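Local coordinates for protein probable glycosidase crf1 (PDB 6IBU) that couples chitinase and transglycosylase activities to transfer chitin onto 1,6-beta-glucan, or onto other chitin, in the cell wall of Aspergillus fumigatus, at residues S20-F26 and V216-E222. Residues are numbered along the deposited sequence; the frame is centred on the assembly and turned at random.
Sequences STYTADF and VKSVRIE
V219 meets two aromatic rings on the buried face, one with each methyl: its CG2 meets F26 CE2 at 3.6 Å and its CG1 meets the edge of the Y22 ring at CE2, 4.3 Å away. F26 (chi1 m) also packs CD2 on V216 CG1 (3.7 Å), while Y22 (chi1 t) sets CB 4.4 Å from I221 CB and hydrogen-bonds W35 through its hydroxyl. A24 shares this face, and V219 and I221 press on L181 of the facing sheet. Strands 21-25 and 216-222 run antiparallel at 178°, axes 4.7 Å apart, extended except at K217 (phi/psi -92/-26°). Y22–I221 and A24–V219 are hydrogen-bonded pairs: Y22 N to I221 O and I221 N to Y22 O, both 2.7 Å; A24 N to V219 O, 2.9 Å; V219 N to A24 O, 3.0 Å. F26 N to K217 O (2.7 Å) adds a fifth bond. T21–E222, T23–R220 and D25–S218 are the non-hydrogen-bonded pairs, side chains on the outer face. There R220, extended to chi3, bridges E222 (NE–OE2 3.1 Å), its guanidinium face against T21 CG2 (NH1–CG2 4.1 Å). Thus an N-terminal strand pairs with one near the domain's C-terminal end in a sheet of the GH16 beta-jelly-roll sandwich, backing the sheet that carries chitin-binding R182 and W186.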
# COMPACT_ATOMS: atom_id res chain seq x y z
N SER A 20 -17.44 -8.30 -5.58
CA SER A 20 -17.21 -7.02 -6.27
C SER A 20 -16.79 -5.96 -5.24
O SER A 20 -16.11 -5.01 -5.62
CB SER A 20 -18.39 -6.62 -7.11
OG SER A 20 -19.41 -6.08 -6.31
N THR A 21 -17.17 -6.14 -3.97
CA THR A 21 -16.90 -5.16 -2.88
C THR A 21 -16.43 -5.87 -1.60
O THR A 21 -17.00 -6.89 -1.25
CB THR A 21 -18.15 -4.33 -2.59
OG1 THR A 21 -18.40 -3.52 -3.73
CG2 THR A 21 -17.99 -3.44 -1.38
N TYR A 22 -15.42 -5.30 -0.93
CA TYR A 22 -14.99 -5.66 0.44
C TYR A 22 -14.90 -4.38 1.27
O TYR A 22 -14.33 -3.42 0.81
CB TYR A 22 -13.66 -6.40 0.41
CG TYR A 22 -13.04 -6.54 1.77
CD1 TYR A 22 -13.38 -7.61 2.58
CD2 TYR A 22 -12.17 -5.58 2.26
CE1 TYR A 22 -12.84 -7.75 3.84
CE2 TYR A 22 -11.62 -5.71 3.52
CZ TYR A 22 -11.97 -6.78 4.32
OH TYR A 22 -11.45 -6.89 5.57
N THR A 23 -15.52 -4.36 2.44
CA THR A 23 -15.50 -3.23 3.40
C THR A 23 -15.19 -3.79 4.79
O THR A 23 -15.67 -4.86 5.14
CB THR A 23 -16.80 -2.41 3.38
OG1 THR A 23 -17.88 -3.27 3.72
CG2 THR A 23 -17.10 -1.76 2.05
N ALA A 24 -14.33 -3.09 5.52
CA ALA A 24 -13.96 -3.38 6.92
C ALA A 24 -14.05 -2.05 7.67
O ALA A 24 -13.39 -1.11 7.24
CB ALA A 24 -12.59 -3.98 6.98
N ASP A 25 -14.93 -1.96 8.65
CA ASP A 25 -14.88 -0.93 9.72
C ASP A 25 -13.93 -1.49 10.79
O ASP A 25 -14.22 -2.52 11.35
CB ASP A 25 -16.31 -0.63 10.19
CG ASP A 25 -16.43 0.60 11.08
OD1 ASP A 25 -15.39 1.21 11.41
OD2 ASP A 25 -17.58 0.94 11.47
N PHE A 26 -12.77 -0.89 10.99
CA PHE A 26 -11.81 -1.40 12.00
C PHE A 26 -12.20 -0.98 13.42
O PHE A 26 -11.38 -1.18 14.30
CB PHE A 26 -10.38 -0.99 11.66
CG PHE A 26 -9.79 -1.79 10.54
CD1 PHE A 26 -9.69 -3.17 10.63
CD2 PHE A 26 -9.33 -1.18 9.39
CE1 PHE A 26 -9.16 -3.91 9.58
CE2 PHE A 26 -8.78 -1.92 8.36
CZ PHE A 26 -8.69 -3.29 8.46
N VAL A 216 -5.66 3.18 11.06
CA VAL A 216 -6.53 2.90 9.89
C VAL A 216 -7.93 2.59 10.42
O VAL A 216 -8.09 1.58 11.08
CB VAL A 216 -5.95 1.77 9.03
CG1 VAL A 216 -6.97 1.33 7.97
CG2 VAL A 216 -4.62 2.19 8.40
N LYS A 217 -8.91 3.44 10.18
CA LYS A 217 -10.24 3.14 10.75
C LYS A 217 -11.08 2.35 9.76
O LYS A 217 -11.89 1.55 10.24
CB LYS A 217 -10.94 4.32 11.44
CG LYS A 217 -11.12 5.62 10.71
CD LYS A 217 -11.39 6.74 11.72
CE LYS A 217 -12.60 7.59 11.39
NZ LYS A 217 -13.19 8.21 12.61
N SER A 218 -10.87 2.45 8.45
CA SER A 218 -11.67 1.66 7.49
C SER A 218 -10.93 1.38 6.19
O SER A 218 -9.99 2.13 5.83
CB SER A 218 -13.03 2.30 7.24
OG SER A 218 -12.93 3.43 6.40
N VAL A 219 -11.35 0.30 5.54
CA VAL A 219 -10.86 -0.12 4.20
C VAL A 219 -12.05 -0.47 3.31
O VAL A 219 -12.91 -1.22 3.75
CB VAL A 219 -9.88 -1.29 4.33
CG1 VAL A 219 -9.63 -1.97 3.00
CG2 VAL A 219 -8.58 -0.80 4.94
N ARG A 220 -12.07 0.07 2.09
CA ARG A 220 -13.01 -0.34 1.03
C ARG A 220 -12.20 -0.83 -0.17
O ARG A 220 -11.40 -0.05 -0.69
CB ARG A 220 -13.93 0.82 0.66
CG ARG A 220 -14.94 0.46 -0.42
CD ARG A 220 -15.68 1.68 -0.91
NE ARG A 220 -16.64 1.29 -1.94
CZ ARG A 220 -17.84 0.75 -1.70
NH1 ARG A 220 -18.25 0.53 -0.46
NH2 ARG A 220 -18.63 0.45 -2.72
N ILE A 221 -12.39 -2.07 -0.58
CA ILE A 221 -11.83 -2.57 -1.87
C ILE A 221 -12.98 -2.91 -2.81
O ILE A 221 -13.93 -3.63 -2.41
CB ILE A 221 -10.88 -3.76 -1.65
CG1 ILE A 221 -9.62 -3.30 -0.91
CG2 ILE A 221 -10.57 -4.43 -2.98
CD1 ILE A 221 -8.72 -4.43 -0.49
N GLU A 222 -12.90 -2.41 -4.04
CA GLU A 222 -13.79 -2.80 -5.16
C GLU A 222 -12.97 -3.62 -6.13
O GLU A 222 -11.91 -3.16 -6.52
CB GLU A 222 -14.35 -1.57 -5.85
CG GLU A 222 -15.22 -0.75 -4.94
CD GLU A 222 -15.85 0.44 -5.63
OE1 GLU A 222 -15.51 0.68 -6.83
OE2 GLU A 222 -16.69 1.11 -4.99